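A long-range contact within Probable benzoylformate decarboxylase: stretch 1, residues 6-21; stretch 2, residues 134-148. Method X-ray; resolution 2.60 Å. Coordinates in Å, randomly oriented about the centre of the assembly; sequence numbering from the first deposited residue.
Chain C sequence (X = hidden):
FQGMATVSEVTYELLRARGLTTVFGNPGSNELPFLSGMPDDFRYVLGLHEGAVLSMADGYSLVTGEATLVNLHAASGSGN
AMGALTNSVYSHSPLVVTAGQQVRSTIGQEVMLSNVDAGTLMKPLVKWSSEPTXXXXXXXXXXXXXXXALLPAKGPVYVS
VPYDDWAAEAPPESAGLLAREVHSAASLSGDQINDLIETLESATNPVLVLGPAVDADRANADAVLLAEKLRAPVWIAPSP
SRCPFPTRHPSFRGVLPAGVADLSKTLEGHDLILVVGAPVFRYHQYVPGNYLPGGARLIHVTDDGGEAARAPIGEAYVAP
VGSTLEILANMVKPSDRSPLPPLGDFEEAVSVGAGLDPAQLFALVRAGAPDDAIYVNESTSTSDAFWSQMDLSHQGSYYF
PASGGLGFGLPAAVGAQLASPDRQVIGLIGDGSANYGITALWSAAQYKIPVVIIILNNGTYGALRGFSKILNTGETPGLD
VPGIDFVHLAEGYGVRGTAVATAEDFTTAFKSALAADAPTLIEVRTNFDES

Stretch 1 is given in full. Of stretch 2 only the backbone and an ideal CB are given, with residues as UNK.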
# COMPACT_ATOMS: atom_id res chain seq x y z
N THR C 6 26.71 -2.73 20.70
CA THR C 6 26.14 -2.13 19.46
C THR C 6 24.92 -2.93 18.99
O THR C 6 24.66 -4.06 19.49
CB THR C 6 27.16 -2.00 18.32
OG1 THR C 6 27.58 -3.32 17.98
CG2 THR C 6 28.36 -1.14 18.66
N VAL C 7 24.15 -2.33 18.09
CA VAL C 7 22.91 -2.94 17.55
C VAL C 7 23.30 -4.25 16.85
O VAL C 7 22.56 -5.24 16.98
CB VAL C 7 22.21 -1.93 16.63
CG1 VAL C 7 21.22 -2.59 15.72
CG2 VAL C 7 21.53 -0.84 17.44
N SER C 8 24.43 -4.27 16.16
CA SER C 8 25.06 -5.46 15.54
C SER C 8 25.33 -6.54 16.62
O SER C 8 24.94 -7.70 16.42
CB SER C 8 26.32 -5.02 14.79
OG SER C 8 27.07 -6.14 14.32
N GLU C 9 25.95 -6.20 17.75
CA GLU C 9 26.35 -7.22 18.75
C GLU C 9 25.09 -7.87 19.33
O GLU C 9 25.09 -9.09 19.56
CB GLU C 9 27.21 -6.60 19.84
CG GLU C 9 28.55 -6.10 19.33
CD GLU C 9 29.43 -5.37 20.34
OE1 GLU C 9 28.90 -4.56 21.16
OE2 GLU C 9 30.65 -5.57 20.26
N VAL C 10 24.05 -7.08 19.54
CA VAL C 10 22.82 -7.60 20.20
C VAL C 10 22.03 -8.44 19.19
O VAL C 10 21.46 -9.48 19.59
CB VAL C 10 21.97 -6.47 20.78
CG1 VAL C 10 20.67 -7.01 21.34
CG2 VAL C 10 22.73 -5.72 21.85
N THR C 11 21.95 -7.96 17.95
CA THR C 11 21.24 -8.64 16.84
C THR C 11 21.83 -10.04 16.66
O THR C 11 21.05 -10.99 16.70
CB THR C 11 21.29 -7.81 15.55
OG1 THR C 11 20.65 -6.55 15.78
CG2 THR C 11 20.61 -8.51 14.39
N TYR C 12 23.16 -10.16 16.56
CA TYR C 12 23.89 -11.45 16.41
C TYR C 12 23.69 -12.33 17.64
O TYR C 12 23.45 -13.53 17.47
CB TYR C 12 25.36 -11.22 16.07
CG TYR C 12 25.62 -11.02 14.60
CD1 TYR C 12 25.33 -12.01 13.69
CD2 TYR C 12 26.15 -9.83 14.10
CE1 TYR C 12 25.54 -11.84 12.33
CE2 TYR C 12 26.39 -9.63 12.76
CZ TYR C 12 26.08 -10.65 11.86
OH TYR C 12 26.32 -10.52 10.51
N GLU C 13 23.68 -11.76 18.85
CA GLU C 13 23.47 -12.60 20.06
C GLU C 13 22.06 -13.19 20.00
O GLU C 13 21.82 -14.33 20.51
CB GLU C 13 23.78 -11.78 21.33
CG GLU C 13 23.55 -12.56 22.63
CD GLU C 13 24.72 -13.02 23.51
OE1 GLU C 13 24.64 -12.78 24.76
OE2 GLU C 13 25.65 -13.70 22.97
N LEU C 14 21.15 -12.45 19.37
CA LEU C 14 19.72 -12.81 19.30
C LEU C 14 19.53 -13.87 18.23
O LEU C 14 18.86 -14.88 18.53
CB LEU C 14 18.95 -11.53 19.01
CG LEU C 14 17.48 -11.73 18.67
CD1 LEU C 14 16.66 -12.08 19.89
CD2 LEU C 14 16.91 -10.51 17.97
N LEU C 15 20.08 -13.67 17.03
CA LEU C 15 19.95 -14.66 15.93
C LEU C 15 20.50 -16.00 16.44
O LEU C 15 19.90 -17.01 16.12
CB LEU C 15 20.72 -14.17 14.71
CG LEU C 15 20.26 -12.83 14.15
CD1 LEU C 15 21.23 -12.29 13.14
CD2 LEU C 15 18.89 -12.92 13.54
N ARG C 16 21.61 -16.00 17.19
CA ARG C 16 22.22 -17.25 17.74
C ARG C 16 21.23 -17.89 18.71
O ARG C 16 21.06 -19.10 18.67
CB ARG C 16 23.56 -17.04 18.45
CG ARG C 16 24.13 -18.34 19.01
CD ARG C 16 25.44 -18.30 19.80
NE ARG C 16 26.51 -17.66 19.05
CZ ARG C 16 26.85 -16.37 19.13
NH1 ARG C 16 26.21 -15.55 19.94
NH2 ARG C 16 27.84 -15.89 18.40
N ALA C 17 20.64 -17.07 19.58
CA ALA C 17 19.68 -17.49 20.63
C ALA C 17 18.51 -18.23 19.98
O ALA C 17 18.03 -19.20 20.56
CB ALA C 17 19.21 -16.27 21.36
N ARG C 18 18.12 -17.81 18.77
CA ARG C 18 16.94 -18.31 18.01
C ARG C 18 17.32 -19.37 16.95
O ARG C 18 16.47 -19.71 16.13
CB ARG C 18 16.27 -17.12 17.32
CG ARG C 18 15.64 -16.08 18.24
CD ARG C 18 14.56 -16.58 19.21
NE ARG C 18 13.98 -15.40 19.88
CZ ARG C 18 14.38 -14.91 21.03
NH1 ARG C 18 15.31 -15.52 21.72
NH2 ARG C 18 13.85 -13.81 21.50
N GLY C 19 18.56 -19.84 16.91
CA GLY C 19 19.02 -20.88 15.98
C GLY C 19 19.26 -20.39 14.56
O GLY C 19 19.55 -21.25 13.76
N LEU C 20 19.18 -19.10 14.24
CA LEU C 20 19.42 -18.54 12.87
C LEU C 20 20.91 -18.31 12.61
O LEU C 20 21.28 -17.17 12.24
CB LEU C 20 18.68 -17.22 12.66
CG LEU C 20 17.20 -17.35 12.31
CD1 LEU C 20 16.42 -17.88 13.50
CD2 LEU C 20 16.64 -15.99 11.91
N THR C 21 21.72 -19.36 12.70
CA THR C 21 23.19 -19.31 12.52
C THR C 21 23.61 -19.63 11.07
O THR C 21 24.80 -19.57 10.80
CB THR C 21 23.83 -20.27 13.51
OG1 THR C 21 23.06 -21.47 13.44
CG2 THR C 21 23.81 -19.73 14.91
N UNK C 134 14.17 3.91 14.05
CA UNK C 134 15.52 4.32 14.52
C UNK C 134 16.41 3.09 14.73
O UNK C 134 15.90 2.01 14.89
CB UNK C 134 15.42 5.12 15.82
N UNK C 135 17.71 3.30 14.81
CA UNK C 135 18.71 2.25 15.09
C UNK C 135 18.34 1.50 16.37
O UNK C 135 18.43 0.29 16.38
CB UNK C 135 20.11 2.85 15.22
N UNK C 136 17.90 2.19 17.42
CA UNK C 136 17.64 1.59 18.74
C UNK C 136 16.66 0.43 18.60
O UNK C 136 16.78 -0.60 19.32
CB UNK C 136 17.09 2.63 19.72
N UNK C 137 15.68 0.61 17.72
CA UNK C 137 14.56 -0.36 17.61
C UNK C 137 14.94 -1.52 16.67
O UNK C 137 14.05 -2.33 16.35
CB UNK C 137 13.30 0.33 17.10
N UNK C 138 16.17 -1.61 16.18
CA UNK C 138 16.49 -2.65 15.19
C UNK C 138 16.46 -4.02 15.87
O UNK C 138 15.78 -4.91 15.38
CB UNK C 138 17.86 -2.40 14.55
N UNK C 139 17.08 -4.25 17.03
CA UNK C 139 16.98 -5.57 17.68
C UNK C 139 15.54 -6.03 17.95
O UNK C 139 15.22 -7.12 17.64
CB UNK C 139 17.75 -5.54 19.00
N UNK C 140 14.68 -5.19 18.48
CA UNK C 140 13.30 -5.66 18.85
C UNK C 140 12.51 -5.90 17.56
O UNK C 140 11.77 -6.88 17.50
CB UNK C 140 12.58 -4.64 19.73
N UNK C 141 12.68 -5.05 16.55
CA UNK C 141 12.04 -5.25 15.23
C UNK C 141 12.41 -6.66 14.71
O UNK C 141 11.54 -7.36 14.22
CB UNK C 141 12.48 -4.17 14.24
N UNK C 142 13.67 -7.07 14.83
CA UNK C 142 14.12 -8.40 14.37
C UNK C 142 13.56 -9.47 15.31
O UNK C 142 13.09 -10.47 14.80
CB UNK C 142 15.65 -8.48 14.32
N UNK C 143 13.54 -9.26 16.60
CA UNK C 143 12.85 -10.21 17.51
C UNK C 143 11.41 -10.39 17.05
O UNK C 143 10.98 -11.56 16.92
CB UNK C 143 12.89 -9.72 18.96
N UNK C 144 10.68 -9.31 16.83
CA UNK C 144 9.25 -9.36 16.42
C UNK C 144 9.13 -10.10 15.07
O UNK C 144 8.24 -10.97 14.92
CB UNK C 144 8.66 -7.95 16.31
N UNK C 145 9.98 -9.75 14.11
CA UNK C 145 10.06 -10.41 12.79
C UNK C 145 10.13 -11.93 12.99
O UNK C 145 9.35 -12.64 12.29
CB UNK C 145 11.27 -9.92 12.00
N UNK C 146 10.99 -12.42 13.89
CA UNK C 146 11.21 -13.89 14.02
C UNK C 146 9.97 -14.50 14.64
O UNK C 146 9.50 -15.50 14.11
CB UNK C 146 12.44 -14.21 14.87
N UNK C 147 9.43 -13.93 15.70
CA UNK C 147 8.27 -14.55 16.40
C UNK C 147 7.09 -14.63 15.44
O UNK C 147 6.33 -15.64 15.48
CB UNK C 147 7.88 -13.75 17.65
N UNK C 148 6.89 -13.54 14.72
CA UNK C 148 5.83 -13.35 13.70
C UNK C 148 6.00 -14.43 12.62
O UNK C 148 5.03 -15.07 12.29
CB UNK C 148 5.89 -11.95 13.08

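Helix 7-17 and the helix beginning at 138 run nearly parallel, 20° apart with axes 9.4 Å apart at closest approach, so roughly every third or fourth position of stretch 2 should face stretch 1.

Position 134 is extended (phi/psi -160/163), with nothing of stretch 1 within 5.5 Å of its ideal CB; many residues would serve, and it is Cys-134. At 135 the CB points sideways, 4.5 Å from Val-7 CG2, favouring a small or apolar residue. Ala-135 is found, its O 3.5 Å from Val-7 CG2. Positions 136 and 137 point away, so stretch 1 decides neither; they are Glu-136 and Asp-137, the latter at the N-cap position but without a capping bond.

The CB of 138 points toward Val-7, 3.6 Å from its CG1, which suits a compact apolar side chain. Val-138 fits, its CB 3.7 Å from Val-7 CG1.

Position 139 lies where the helices come closest in register, its CA 5.3 Å from that of Thr-11. Its ideal CB is 4.0 Å from Val-10 CG1, and phi is -56°; alanine, valine or, in this first turn, proline would suit. Pro-139 packs its CD 3.9 Å from Val-7 CG1 and its CB 4.1 Å from Val-10 CG1.

Positions 140 and 141 have no stretch 1 atom near their CB. Arg-140 instead forms a salt bridge with Asp-137 (NE to OD1, 3.0 Å), and Thr-141 OG1 donates to Asp-137 O (2.8 Å).

At 142 the CB points toward Leu-14 CD2 (4.4 Å) and Thr-11 CG2 (5.0 Å), inviting leucine, isoleucine or methionine. Ile-142 brings CD1 to 3.6 Å from Thr-11 CG2, and CG2 to 4.2 Å from Leu-15 CD2.

The sideways CB of 143 lies 4.2 Å from Leu-14 CD2 and 4.9 Å from Arg-18 NH2, so an acceptor such as Asp, Asn or Gln is plausible beside the guanidinium. Asn-143 OD1 accepts from Arg-18 NH2 at 2.7 Å, near the guanidinium plane.

Positions 144 and 145 are out of reach: Gln-144 OE1 accepts from Arg-140 NH1 (2.8 Å), and Ala-145 makes no contact with stretch 1.

At 146 the CB points toward stretch 1, 5.0 Å from Arg-18 CG and 5.4 Å from Leu-20 CD2, leaving room for a long apolar chain. Ile-146 CD1 reaches 4.2 Å from both Leu-15 CD2 and Leu-20 CD2.

Position 147 starts sideways, so only a longer side chain could reach Arg-18; His-147 brings NE2 to 3.8 Å from Arg-18 NH2. Position 148, out of reach, is Thr-148.

Stretch 2 134-148: CAEDVPRTINQAIHT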
# COMPACT_ATOMS: atom_id res chain seq x y z
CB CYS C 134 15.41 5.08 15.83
SG CYS C 134 14.39 4.20 17.05
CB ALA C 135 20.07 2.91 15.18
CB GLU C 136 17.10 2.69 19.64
CG GLU C 136 18.16 3.73 19.96
CD GLU C 136 17.67 5.17 20.06
OE1 GLU C 136 17.55 5.68 21.20
OE2 GLU C 136 17.40 5.77 18.97
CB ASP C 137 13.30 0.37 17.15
CG ASP C 137 12.02 -0.39 17.46
OD1 ASP C 137 11.88 -0.87 18.64
OD2 ASP C 137 11.15 -0.51 16.51
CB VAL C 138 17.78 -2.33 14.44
CG1 VAL C 138 18.30 -3.51 13.65
CG2 VAL C 138 17.54 -1.16 13.49
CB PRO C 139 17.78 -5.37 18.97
CG PRO C 139 18.78 -4.30 18.61
CD PRO C 139 17.97 -3.35 17.75
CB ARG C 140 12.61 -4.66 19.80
CG ARG C 140 11.26 -5.12 20.33
CD ARG C 140 10.31 -3.95 20.64
NE ARG C 140 10.18 -3.20 19.40
CZ ARG C 140 9.37 -3.57 18.39
NH1 ARG C 140 8.52 -4.58 18.53
NH2 ARG C 140 9.37 -2.88 17.25
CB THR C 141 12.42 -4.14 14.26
OG1 THR C 141 11.83 -2.91 14.68
CG2 THR C 141 11.95 -4.43 12.84
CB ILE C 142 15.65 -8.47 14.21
CG1 ILE C 142 16.08 -7.40 13.21
CG2 ILE C 142 16.10 -9.85 13.76
CD1 ILE C 142 17.53 -7.49 12.86
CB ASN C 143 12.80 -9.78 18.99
CG ASN C 143 12.39 -10.95 19.85
OD1 ASN C 143 12.97 -12.02 19.72
ND2 ASN C 143 11.40 -10.80 20.69
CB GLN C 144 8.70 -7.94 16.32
CG GLN C 144 7.34 -7.87 15.68
CD GLN C 144 6.67 -6.52 15.85
OE1 GLN C 144 7.25 -5.47 16.19
NE2 GLN C 144 5.38 -6.52 15.64
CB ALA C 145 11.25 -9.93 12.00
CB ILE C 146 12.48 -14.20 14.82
CG1 ILE C 146 13.71 -13.77 14.03
CG2 ILE C 146 12.53 -15.67 15.21
CD1 ILE C 146 14.92 -13.54 14.88
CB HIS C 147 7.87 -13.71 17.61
CG HIS C 147 8.84 -13.79 18.73
ND1 HIS C 147 9.30 -15.00 19.22
CD2 HIS C 147 9.39 -12.81 19.49
CE1 HIS C 147 10.11 -14.75 20.23
NE2 HIS C 147 10.18 -13.41 20.42
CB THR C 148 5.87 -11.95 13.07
OG1 THR C 148 5.72 -10.95 14.07
CG2 THR C 148 4.81 -11.75 12.01
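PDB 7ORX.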